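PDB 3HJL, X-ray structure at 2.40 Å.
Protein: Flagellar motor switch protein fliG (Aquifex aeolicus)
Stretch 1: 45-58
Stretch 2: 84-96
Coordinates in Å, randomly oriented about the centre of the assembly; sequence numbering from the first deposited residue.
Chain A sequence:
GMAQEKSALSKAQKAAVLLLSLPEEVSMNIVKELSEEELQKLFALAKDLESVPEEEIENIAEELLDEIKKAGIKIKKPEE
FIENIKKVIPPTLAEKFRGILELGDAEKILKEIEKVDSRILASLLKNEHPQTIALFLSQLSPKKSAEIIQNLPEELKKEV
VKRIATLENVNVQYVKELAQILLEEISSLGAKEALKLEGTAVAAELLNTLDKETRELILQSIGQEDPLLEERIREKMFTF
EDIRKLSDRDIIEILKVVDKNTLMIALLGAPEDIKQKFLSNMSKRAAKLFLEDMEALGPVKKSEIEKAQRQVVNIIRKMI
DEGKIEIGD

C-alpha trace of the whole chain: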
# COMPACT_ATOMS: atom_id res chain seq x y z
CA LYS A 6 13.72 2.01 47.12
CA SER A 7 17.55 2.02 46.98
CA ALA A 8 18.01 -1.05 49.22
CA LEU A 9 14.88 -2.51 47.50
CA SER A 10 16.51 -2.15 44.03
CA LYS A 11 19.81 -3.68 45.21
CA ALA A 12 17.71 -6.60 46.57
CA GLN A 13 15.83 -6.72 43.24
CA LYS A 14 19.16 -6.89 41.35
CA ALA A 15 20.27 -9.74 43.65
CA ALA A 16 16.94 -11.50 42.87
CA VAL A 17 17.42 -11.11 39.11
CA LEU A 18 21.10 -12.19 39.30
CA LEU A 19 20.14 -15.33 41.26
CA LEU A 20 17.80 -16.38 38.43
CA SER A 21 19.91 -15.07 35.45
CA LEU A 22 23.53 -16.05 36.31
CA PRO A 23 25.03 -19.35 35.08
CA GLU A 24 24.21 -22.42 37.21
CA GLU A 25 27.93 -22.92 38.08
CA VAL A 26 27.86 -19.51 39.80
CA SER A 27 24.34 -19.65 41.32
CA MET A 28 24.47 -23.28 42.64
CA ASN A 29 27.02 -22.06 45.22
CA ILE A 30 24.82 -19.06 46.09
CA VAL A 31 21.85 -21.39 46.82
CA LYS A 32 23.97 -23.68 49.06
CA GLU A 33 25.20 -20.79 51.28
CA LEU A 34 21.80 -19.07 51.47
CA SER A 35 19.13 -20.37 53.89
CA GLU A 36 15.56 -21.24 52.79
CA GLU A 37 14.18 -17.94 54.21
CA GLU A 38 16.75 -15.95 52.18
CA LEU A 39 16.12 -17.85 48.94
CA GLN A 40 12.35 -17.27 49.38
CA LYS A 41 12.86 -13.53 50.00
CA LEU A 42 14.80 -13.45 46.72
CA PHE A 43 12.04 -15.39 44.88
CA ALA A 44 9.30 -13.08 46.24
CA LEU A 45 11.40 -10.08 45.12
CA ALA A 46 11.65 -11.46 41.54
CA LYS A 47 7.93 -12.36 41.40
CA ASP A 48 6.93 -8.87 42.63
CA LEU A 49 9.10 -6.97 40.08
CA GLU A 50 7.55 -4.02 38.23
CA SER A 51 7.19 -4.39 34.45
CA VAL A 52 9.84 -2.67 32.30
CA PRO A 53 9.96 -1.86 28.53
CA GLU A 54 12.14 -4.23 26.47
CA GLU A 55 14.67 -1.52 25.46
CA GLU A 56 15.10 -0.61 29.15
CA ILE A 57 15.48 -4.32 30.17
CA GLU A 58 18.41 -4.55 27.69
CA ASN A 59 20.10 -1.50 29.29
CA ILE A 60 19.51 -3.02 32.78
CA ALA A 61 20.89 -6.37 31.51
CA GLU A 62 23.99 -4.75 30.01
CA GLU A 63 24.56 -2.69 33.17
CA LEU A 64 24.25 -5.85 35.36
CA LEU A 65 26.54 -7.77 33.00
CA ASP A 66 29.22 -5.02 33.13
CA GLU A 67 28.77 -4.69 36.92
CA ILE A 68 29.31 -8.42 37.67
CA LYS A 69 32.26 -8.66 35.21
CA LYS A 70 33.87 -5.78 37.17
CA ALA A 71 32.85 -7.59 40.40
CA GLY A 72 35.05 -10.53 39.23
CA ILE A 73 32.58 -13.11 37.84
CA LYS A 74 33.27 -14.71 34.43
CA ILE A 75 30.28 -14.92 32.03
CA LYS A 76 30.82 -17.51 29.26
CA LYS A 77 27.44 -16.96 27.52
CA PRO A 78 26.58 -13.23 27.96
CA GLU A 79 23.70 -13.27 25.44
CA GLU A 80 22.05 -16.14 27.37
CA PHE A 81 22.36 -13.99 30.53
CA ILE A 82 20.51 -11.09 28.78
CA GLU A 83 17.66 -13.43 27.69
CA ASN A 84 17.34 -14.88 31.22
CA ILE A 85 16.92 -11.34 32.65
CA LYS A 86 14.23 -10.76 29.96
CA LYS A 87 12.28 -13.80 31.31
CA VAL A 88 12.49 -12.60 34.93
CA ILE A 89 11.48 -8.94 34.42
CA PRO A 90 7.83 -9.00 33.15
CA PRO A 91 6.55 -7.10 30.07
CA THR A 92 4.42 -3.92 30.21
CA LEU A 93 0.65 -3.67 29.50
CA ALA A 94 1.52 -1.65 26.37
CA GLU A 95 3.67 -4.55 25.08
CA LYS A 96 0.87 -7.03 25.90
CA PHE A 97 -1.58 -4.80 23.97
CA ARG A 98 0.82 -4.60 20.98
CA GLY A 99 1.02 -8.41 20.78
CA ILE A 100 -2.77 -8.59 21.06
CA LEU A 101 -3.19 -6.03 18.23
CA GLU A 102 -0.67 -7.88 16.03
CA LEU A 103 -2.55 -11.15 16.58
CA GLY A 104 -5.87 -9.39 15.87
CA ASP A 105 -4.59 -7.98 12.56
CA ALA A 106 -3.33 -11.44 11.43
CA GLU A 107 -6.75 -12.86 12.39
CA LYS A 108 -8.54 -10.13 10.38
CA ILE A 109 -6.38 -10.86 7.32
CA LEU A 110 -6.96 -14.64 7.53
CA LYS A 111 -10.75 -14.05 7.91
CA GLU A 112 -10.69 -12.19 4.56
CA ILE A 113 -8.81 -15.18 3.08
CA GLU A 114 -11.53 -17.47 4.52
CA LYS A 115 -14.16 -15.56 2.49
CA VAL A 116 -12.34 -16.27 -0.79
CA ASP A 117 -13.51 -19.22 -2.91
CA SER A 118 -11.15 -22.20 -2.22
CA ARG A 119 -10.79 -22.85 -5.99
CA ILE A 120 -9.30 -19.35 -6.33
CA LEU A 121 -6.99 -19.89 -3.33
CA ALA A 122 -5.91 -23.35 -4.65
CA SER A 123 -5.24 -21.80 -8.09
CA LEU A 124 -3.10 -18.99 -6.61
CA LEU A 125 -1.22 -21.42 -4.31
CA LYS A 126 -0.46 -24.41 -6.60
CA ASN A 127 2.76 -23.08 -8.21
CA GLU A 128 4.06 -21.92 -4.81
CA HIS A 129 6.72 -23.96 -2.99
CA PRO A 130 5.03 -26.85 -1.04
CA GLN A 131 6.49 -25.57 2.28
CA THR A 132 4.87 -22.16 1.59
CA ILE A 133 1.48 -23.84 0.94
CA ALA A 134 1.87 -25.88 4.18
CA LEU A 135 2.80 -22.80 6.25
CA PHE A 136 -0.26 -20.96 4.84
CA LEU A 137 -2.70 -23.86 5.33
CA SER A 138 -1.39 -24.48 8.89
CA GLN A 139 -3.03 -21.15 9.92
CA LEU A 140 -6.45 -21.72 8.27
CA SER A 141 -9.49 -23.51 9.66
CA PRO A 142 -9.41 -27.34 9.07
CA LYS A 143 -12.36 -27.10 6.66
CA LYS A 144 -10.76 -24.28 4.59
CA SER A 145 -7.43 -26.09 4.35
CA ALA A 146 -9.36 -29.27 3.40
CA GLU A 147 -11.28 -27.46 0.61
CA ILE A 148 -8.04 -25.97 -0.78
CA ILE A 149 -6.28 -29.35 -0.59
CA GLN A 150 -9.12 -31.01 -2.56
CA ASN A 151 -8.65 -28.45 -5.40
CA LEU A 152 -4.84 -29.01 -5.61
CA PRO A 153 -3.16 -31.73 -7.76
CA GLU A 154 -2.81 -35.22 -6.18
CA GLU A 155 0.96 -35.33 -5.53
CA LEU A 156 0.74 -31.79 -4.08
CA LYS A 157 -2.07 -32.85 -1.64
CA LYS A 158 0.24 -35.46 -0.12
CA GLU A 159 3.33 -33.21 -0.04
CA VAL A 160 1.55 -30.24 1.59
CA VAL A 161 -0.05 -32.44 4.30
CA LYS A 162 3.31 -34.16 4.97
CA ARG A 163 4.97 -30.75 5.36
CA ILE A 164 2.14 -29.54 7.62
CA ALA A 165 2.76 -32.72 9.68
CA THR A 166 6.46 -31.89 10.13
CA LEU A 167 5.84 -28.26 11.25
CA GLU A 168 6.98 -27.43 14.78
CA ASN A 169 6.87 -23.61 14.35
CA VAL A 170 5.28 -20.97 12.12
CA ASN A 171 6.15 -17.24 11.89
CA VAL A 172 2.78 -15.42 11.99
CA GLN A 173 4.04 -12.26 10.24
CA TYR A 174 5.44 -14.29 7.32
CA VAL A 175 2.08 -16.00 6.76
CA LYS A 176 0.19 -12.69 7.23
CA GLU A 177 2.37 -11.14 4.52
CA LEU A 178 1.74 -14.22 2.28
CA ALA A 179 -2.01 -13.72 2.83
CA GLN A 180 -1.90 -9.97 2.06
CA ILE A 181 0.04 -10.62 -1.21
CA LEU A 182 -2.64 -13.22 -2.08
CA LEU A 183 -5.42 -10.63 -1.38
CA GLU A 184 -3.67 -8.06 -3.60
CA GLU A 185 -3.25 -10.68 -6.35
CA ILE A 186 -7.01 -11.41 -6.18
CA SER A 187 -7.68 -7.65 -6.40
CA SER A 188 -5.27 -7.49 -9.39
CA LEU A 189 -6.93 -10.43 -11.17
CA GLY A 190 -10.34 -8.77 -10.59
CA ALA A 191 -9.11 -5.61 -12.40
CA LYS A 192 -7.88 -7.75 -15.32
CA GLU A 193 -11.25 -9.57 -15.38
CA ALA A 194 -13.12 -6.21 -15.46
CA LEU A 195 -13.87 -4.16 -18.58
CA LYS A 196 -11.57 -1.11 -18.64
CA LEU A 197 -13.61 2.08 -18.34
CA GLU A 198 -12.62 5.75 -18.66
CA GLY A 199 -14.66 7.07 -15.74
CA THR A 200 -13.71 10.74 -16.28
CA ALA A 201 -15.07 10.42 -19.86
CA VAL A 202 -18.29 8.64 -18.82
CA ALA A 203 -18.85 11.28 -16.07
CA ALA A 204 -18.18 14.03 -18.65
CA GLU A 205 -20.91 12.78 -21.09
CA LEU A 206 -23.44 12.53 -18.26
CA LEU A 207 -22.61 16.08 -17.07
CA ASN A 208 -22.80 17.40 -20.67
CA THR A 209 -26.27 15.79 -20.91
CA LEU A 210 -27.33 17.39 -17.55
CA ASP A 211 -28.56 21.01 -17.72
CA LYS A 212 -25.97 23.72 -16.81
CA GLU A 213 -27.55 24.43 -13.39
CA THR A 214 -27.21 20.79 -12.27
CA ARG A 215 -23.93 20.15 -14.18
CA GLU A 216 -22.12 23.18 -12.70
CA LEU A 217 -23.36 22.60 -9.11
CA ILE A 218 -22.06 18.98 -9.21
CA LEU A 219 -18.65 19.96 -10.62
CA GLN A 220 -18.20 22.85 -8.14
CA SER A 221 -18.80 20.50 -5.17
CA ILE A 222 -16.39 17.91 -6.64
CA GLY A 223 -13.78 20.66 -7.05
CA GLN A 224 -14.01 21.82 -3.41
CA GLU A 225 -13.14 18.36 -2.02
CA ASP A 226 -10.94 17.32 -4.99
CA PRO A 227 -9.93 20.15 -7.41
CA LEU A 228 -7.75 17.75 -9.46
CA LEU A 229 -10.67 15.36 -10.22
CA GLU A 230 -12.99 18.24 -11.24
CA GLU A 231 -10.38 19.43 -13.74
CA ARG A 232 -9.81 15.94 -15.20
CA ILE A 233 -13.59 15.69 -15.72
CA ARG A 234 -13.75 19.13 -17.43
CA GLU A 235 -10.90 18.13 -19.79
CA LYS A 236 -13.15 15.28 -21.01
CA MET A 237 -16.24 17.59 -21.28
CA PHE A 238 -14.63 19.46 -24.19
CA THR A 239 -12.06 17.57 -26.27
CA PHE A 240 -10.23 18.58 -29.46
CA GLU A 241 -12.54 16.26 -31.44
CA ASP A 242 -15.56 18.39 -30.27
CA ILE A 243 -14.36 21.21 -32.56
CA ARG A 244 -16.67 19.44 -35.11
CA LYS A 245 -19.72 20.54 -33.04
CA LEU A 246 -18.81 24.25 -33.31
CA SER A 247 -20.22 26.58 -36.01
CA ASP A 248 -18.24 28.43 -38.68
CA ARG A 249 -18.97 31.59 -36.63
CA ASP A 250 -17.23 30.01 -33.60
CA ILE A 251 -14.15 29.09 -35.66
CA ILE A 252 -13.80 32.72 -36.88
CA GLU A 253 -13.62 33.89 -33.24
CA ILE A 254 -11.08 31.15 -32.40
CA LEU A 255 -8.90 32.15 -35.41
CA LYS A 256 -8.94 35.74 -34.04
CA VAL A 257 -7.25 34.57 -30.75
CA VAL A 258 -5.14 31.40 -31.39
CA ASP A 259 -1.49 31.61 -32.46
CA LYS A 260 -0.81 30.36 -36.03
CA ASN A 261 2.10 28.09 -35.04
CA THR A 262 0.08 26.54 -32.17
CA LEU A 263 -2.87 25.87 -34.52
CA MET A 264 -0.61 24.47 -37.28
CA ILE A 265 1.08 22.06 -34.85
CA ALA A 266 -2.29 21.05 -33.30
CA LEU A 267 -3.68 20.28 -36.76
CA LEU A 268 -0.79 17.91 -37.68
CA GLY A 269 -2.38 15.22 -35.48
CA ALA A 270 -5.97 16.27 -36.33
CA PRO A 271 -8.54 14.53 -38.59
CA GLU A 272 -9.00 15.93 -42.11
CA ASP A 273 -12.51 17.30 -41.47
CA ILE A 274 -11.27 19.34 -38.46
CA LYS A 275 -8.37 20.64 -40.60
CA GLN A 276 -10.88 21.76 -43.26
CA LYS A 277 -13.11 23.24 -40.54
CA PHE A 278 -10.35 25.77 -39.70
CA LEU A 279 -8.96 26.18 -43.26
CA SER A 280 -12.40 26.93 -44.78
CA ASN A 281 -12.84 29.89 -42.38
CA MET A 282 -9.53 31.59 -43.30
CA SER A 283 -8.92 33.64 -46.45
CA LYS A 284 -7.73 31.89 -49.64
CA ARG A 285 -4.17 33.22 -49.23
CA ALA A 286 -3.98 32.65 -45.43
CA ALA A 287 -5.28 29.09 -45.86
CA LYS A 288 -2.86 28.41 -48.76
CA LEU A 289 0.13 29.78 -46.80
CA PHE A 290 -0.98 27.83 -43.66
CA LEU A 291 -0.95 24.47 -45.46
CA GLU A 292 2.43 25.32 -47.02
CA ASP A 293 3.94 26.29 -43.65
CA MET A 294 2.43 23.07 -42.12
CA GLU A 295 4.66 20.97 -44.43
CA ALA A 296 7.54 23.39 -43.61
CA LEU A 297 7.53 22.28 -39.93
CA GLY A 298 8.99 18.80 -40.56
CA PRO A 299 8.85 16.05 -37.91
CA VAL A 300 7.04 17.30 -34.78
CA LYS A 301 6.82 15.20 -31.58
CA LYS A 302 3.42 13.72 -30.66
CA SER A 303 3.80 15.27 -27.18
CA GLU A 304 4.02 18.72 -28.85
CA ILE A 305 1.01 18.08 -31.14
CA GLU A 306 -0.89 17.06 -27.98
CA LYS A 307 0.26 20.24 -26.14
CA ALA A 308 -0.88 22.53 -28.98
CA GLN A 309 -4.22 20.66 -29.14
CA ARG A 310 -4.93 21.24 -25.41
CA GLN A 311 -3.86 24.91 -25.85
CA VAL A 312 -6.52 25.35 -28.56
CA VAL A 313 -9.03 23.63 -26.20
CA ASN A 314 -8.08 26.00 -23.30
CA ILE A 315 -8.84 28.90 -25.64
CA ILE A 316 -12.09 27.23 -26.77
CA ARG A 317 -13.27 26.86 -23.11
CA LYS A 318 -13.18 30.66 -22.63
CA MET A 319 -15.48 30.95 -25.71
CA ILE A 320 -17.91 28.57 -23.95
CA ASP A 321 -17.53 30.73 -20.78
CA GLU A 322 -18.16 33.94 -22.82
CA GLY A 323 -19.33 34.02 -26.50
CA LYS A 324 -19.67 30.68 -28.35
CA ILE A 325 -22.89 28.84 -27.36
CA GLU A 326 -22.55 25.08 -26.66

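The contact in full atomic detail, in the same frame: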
# COMPACT_ATOMS: atom_id res chain seq x y z
N LEU A 45 10.91 -11.30 45.77
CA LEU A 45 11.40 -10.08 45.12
C LEU A 45 11.29 -10.15 43.58
O LEU A 45 10.84 -9.19 42.96
CB LEU A 45 12.85 -9.77 45.53
CG LEU A 45 13.04 -9.23 46.95
CD1 LEU A 45 14.47 -9.40 47.39
CD2 LEU A 45 12.61 -7.79 47.05
N ALA A 46 11.69 -11.28 43.00
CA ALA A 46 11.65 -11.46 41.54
C ALA A 46 10.21 -11.49 41.03
O ALA A 46 9.88 -10.81 40.05
CB ALA A 46 12.38 -12.72 41.12
N LYS A 47 9.36 -12.25 41.73
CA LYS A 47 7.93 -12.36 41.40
C LYS A 47 7.19 -11.02 41.48
O LYS A 47 6.28 -10.77 40.69
CB LYS A 47 7.25 -13.37 42.35
CG LYS A 47 5.81 -13.72 41.96
CD LYS A 47 5.17 -14.72 42.91
CE LYS A 47 3.72 -15.02 42.49
NZ LYS A 47 3.00 -15.86 43.49
N ASP A 48 7.59 -10.16 42.42
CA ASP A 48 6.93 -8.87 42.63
C ASP A 48 7.59 -7.71 41.85
O ASP A 48 7.28 -6.54 42.11
CB ASP A 48 6.91 -8.57 44.14
CG ASP A 48 5.86 -7.55 44.53
OD1 ASP A 48 4.67 -7.72 44.17
OD2 ASP A 48 6.22 -6.59 45.24
N LEU A 49 8.46 -8.01 40.89
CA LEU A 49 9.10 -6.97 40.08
C LEU A 49 8.10 -6.18 39.23
O LEU A 49 7.14 -6.75 38.71
CB LEU A 49 10.15 -7.56 39.13
CG LEU A 49 11.51 -8.02 39.68
CD1 LEU A 49 12.26 -8.80 38.59
CD2 LEU A 49 12.35 -6.84 40.16
N GLU A 50 8.33 -4.87 39.12
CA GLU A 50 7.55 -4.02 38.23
C GLU A 50 7.91 -4.35 36.78
O GLU A 50 9.02 -4.81 36.50
CB GLU A 50 7.83 -2.53 38.49
CG GLU A 50 7.06 -1.94 39.66
CD GLU A 50 7.42 -0.48 39.90
OE1 GLU A 50 6.59 0.41 39.58
OE2 GLU A 50 8.55 -0.21 40.36
N SER A 51 6.96 -4.14 35.87
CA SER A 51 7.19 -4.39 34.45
C SER A 51 8.06 -3.27 33.88
O SER A 51 7.98 -2.12 34.33
CB SER A 51 5.86 -4.46 33.70
OG SER A 51 5.14 -3.26 33.87
N VAL A 52 8.91 -3.61 32.91
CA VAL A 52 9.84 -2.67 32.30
C VAL A 52 9.89 -2.87 30.78
O VAL A 52 9.99 -4.01 30.33
CB VAL A 52 11.27 -2.87 32.84
CG1 VAL A 52 12.23 -1.88 32.20
CG2 VAL A 52 11.29 -2.75 34.36
N PRO A 53 9.81 -1.77 29.98
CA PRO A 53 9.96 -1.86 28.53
C PRO A 53 11.19 -2.64 28.08
O PRO A 53 12.22 -2.60 28.75
CB PRO A 53 10.06 -0.40 28.10
CG PRO A 53 9.28 0.34 29.12
CD PRO A 53 9.48 -0.39 30.40
N GLU A 54 11.08 -3.34 26.96
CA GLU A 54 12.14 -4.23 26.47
C GLU A 54 13.49 -3.53 26.27
O GLU A 54 14.52 -4.09 26.64
CB GLU A 54 11.72 -4.90 25.16
CG GLU A 54 12.67 -5.98 24.69
CD GLU A 54 12.11 -6.78 23.55
OE1 GLU A 54 11.27 -6.25 22.79
OE2 GLU A 54 12.52 -7.95 23.40
N GLU A 55 13.47 -2.34 25.67
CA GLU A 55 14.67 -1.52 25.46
C GLU A 55 15.37 -1.17 26.78
O GLU A 55 16.60 -1.15 26.85
CB GLU A 55 14.31 -0.22 24.70
CG GLU A 55 15.53 0.60 24.21
CD GLU A 55 15.13 1.83 23.40
OE1 GLU A 55 14.16 2.52 23.78
OE2 GLU A 55 15.82 2.13 22.39
N GLU A 56 14.58 -0.89 27.81
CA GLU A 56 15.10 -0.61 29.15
C GLU A 56 15.59 -1.88 29.88
O GLU A 56 16.49 -1.79 30.72
CB GLU A 56 14.08 0.17 29.98
CG GLU A 56 13.75 1.55 29.37
CD GLU A 56 12.60 2.28 30.07
OE1 GLU A 56 12.54 2.24 31.32
OE2 GLU A 56 11.78 2.91 29.36
N ILE A 57 15.00 -3.04 29.59
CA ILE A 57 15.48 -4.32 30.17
C ILE A 57 16.86 -4.68 29.60
O ILE A 57 17.69 -5.24 30.31
CB ILE A 57 14.53 -5.50 29.92
CG1 ILE A 57 13.23 -5.32 30.70
CG2 ILE A 57 15.16 -6.79 30.36
CD1 ILE A 57 12.23 -6.46 30.49
N GLU A 58 17.09 -4.36 28.32
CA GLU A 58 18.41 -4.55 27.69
C GLU A 58 19.50 -3.68 28.35
O GLU A 58 20.61 -4.15 28.56
CB GLU A 58 18.36 -4.24 26.19
CG GLU A 58 17.59 -5.27 25.38
CD GLU A 58 17.47 -4.89 23.91
OE1 GLU A 58 18.27 -4.05 23.43
OE2 GLU A 58 16.57 -5.44 23.24
N ASN A 84 17.84 -14.44 29.90
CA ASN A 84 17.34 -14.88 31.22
C ASN A 84 16.78 -13.72 32.05
O ASN A 84 15.76 -13.89 32.71
CB ASN A 84 18.43 -15.62 32.01
CG ASN A 84 18.80 -16.96 31.40
OD1 ASN A 84 18.20 -17.41 30.42
ND2 ASN A 84 19.82 -17.59 31.94
N ILE A 85 17.44 -12.56 32.01
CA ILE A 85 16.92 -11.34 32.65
C ILE A 85 15.60 -10.90 32.00
O ILE A 85 14.70 -10.44 32.69
CB ILE A 85 17.94 -10.16 32.61
CG1 ILE A 85 19.19 -10.48 33.43
CG2 ILE A 85 17.31 -8.87 33.18
CD1 ILE A 85 20.26 -9.47 33.27
N LYS A 86 15.48 -11.07 30.68
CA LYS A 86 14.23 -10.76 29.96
C LYS A 86 13.05 -11.69 30.32
O LYS A 86 11.89 -11.30 30.13
CB LYS A 86 14.43 -10.73 28.44
CG LYS A 86 15.16 -9.49 27.95
CD LYS A 86 15.20 -9.41 26.44
CE LYS A 86 15.63 -8.02 25.98
NZ LYS A 86 15.78 -7.93 24.49
N LYS A 87 13.34 -12.89 30.83
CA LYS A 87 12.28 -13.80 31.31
C LYS A 87 11.82 -13.42 32.73
O LYS A 87 10.64 -13.55 33.06
CB LYS A 87 12.74 -15.27 31.32
CG LYS A 87 13.35 -15.81 30.00
CD LYS A 87 12.66 -15.33 28.72
CE LYS A 87 11.20 -15.81 28.62
NZ LYS A 87 10.60 -15.46 27.29
N VAL A 88 12.76 -12.96 33.55
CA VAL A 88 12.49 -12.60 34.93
C VAL A 88 11.65 -11.32 35.02
O VAL A 88 10.59 -11.31 35.66
CB VAL A 88 13.82 -12.38 35.71
CG1 VAL A 88 13.54 -11.94 37.15
CG2 VAL A 88 14.66 -13.65 35.69
N ILE A 89 12.13 -10.26 34.38
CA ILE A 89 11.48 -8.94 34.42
C ILE A 89 10.27 -8.97 33.47
O ILE A 89 10.46 -9.11 32.26
CB ILE A 89 12.46 -7.80 33.98
CG1 ILE A 89 13.76 -7.84 34.80
CG2 ILE A 89 11.77 -6.44 34.12
CD1 ILE A 89 14.77 -6.77 34.42
N PRO A 90 9.02 -8.84 34.01
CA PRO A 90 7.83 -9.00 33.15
C PRO A 90 7.62 -7.86 32.13
O PRO A 90 8.18 -6.78 32.30
CB PRO A 90 6.68 -9.04 34.15
CG PRO A 90 7.18 -8.29 35.32
CD PRO A 90 8.64 -8.53 35.40
N PRO A 91 6.81 -8.12 31.08
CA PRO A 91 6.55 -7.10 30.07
C PRO A 91 5.44 -6.14 30.51
O PRO A 91 4.65 -6.46 31.40
CB PRO A 91 6.11 -7.92 28.86
CG PRO A 91 5.44 -9.09 29.44
CD PRO A 91 6.10 -9.38 30.76
N THR A 92 5.39 -4.97 29.87
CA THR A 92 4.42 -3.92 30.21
C THR A 92 3.06 -4.21 29.56
O THR A 92 2.97 -5.01 28.63
CB THR A 92 4.91 -2.53 29.72
OG1 THR A 92 4.95 -2.52 28.29
CG2 THR A 92 6.30 -2.22 30.24
N LEU A 93 2.01 -3.56 30.08
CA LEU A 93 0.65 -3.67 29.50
C LEU A 93 0.63 -3.22 28.05
O LEU A 93 -0.08 -3.80 27.24
CB LEU A 93 -0.39 -2.84 30.28
CG LEU A 93 -1.06 -3.45 31.52
CD1 LEU A 93 -1.95 -2.42 32.22
CD2 LEU A 93 -1.88 -4.66 31.13
N ALA A 94 1.38 -2.16 27.74
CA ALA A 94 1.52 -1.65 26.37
C ALA A 94 2.05 -2.74 25.43
O ALA A 94 1.50 -2.93 24.35
CB ALA A 94 2.45 -0.47 26.36
N GLU A 95 3.10 -3.44 25.86
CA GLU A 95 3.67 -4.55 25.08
C GLU A 95 2.69 -5.71 24.92
O GLU A 95 2.61 -6.30 23.84
CB GLU A 95 4.99 -5.03 25.69
CG GLU A 95 6.09 -3.99 25.51
CD GLU A 95 7.38 -4.31 26.26
OE1 GLU A 95 7.34 -5.01 27.29
OE2 GLU A 95 8.43 -3.81 25.82
N LYS A 96 1.93 -6.02 25.97
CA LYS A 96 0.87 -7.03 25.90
C LYS A 96 -0.22 -6.62 24.91
O LYS A 96 -0.72 -7.44 24.17
CB LYS A 96 0.25 -7.28 27.28
CG LYS A 96 1.20 -7.92 28.31
CD LYS A 96 0.63 -7.77 29.73
CE LYS A 96 1.28 -8.73 30.72
NZ LYS A 96 0.80 -8.49 32.12
O HOH W 1 2.64 -2.37 32.73
O HOH W 2 9.67 -6.13 28.54

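Where two loops that link helices pack against each other, the polar groups freed at the helix ends need new partners, and this contact in the flagellar motor switch protein FliG shows how they can be found. The two stretches bury 756 Å² between them, with Ile57 and Ile89 at the heart of the apolar part. Both point toward the opposing stretch, and Ile57 CD1 lies 3.7 Å from Ile89 CG2, an atom that also meets Val52 CG2 at 3.7 Å. Leu49 extends this patch, its CD1 resting 3.7 Å from Val88 CG1, while the small Ala46 packs its CB 4.2 Å from the same Val88 CG1.

Much of the polar work lies in the loops and at the helix starts. Proline has no amide hydrogen, but Pro90 still offers its carbonyl: Val52 N donates to Pro90 O in a weak bond of 3.3 Å, and Ser51 CA approaches that oxygen at 3.4 Å in a CA-H...O contact.

Glu95 is the most versatile acceptor. Its OE2 receives Glu54 N at 2.9 Å, satisfying an amide in the first turn of a helix, where no preceding turn supplies a carbonyl. Its OE1 accepts from Thr92 N at 3.2 Å, and Thr92 OG1 in return caps the helix by accepting from Glu95 N, also at 3.2 Å. Meanwhile Thr92 CG2 packs 3.7 Å from Pro53 CD. Water 2 donates to both Glu95 OE1 (2.9 Å) and Val52 O (2.8 Å), joining the stretches; water 1 likewise links Ser51 OG (2.9 Å) to Leu93 N (3.0 Å), from which it accepts.

Lys86 serves two environments. Its CG lies 3.6 Å from Ile57 CG2, and its extended chain carries NZ to a salt bridge with Glu58 OE2 at 2.9 Å and a weaker one with Glu54 OE2 at 3.4 Å, carboxylates one helical turn apart.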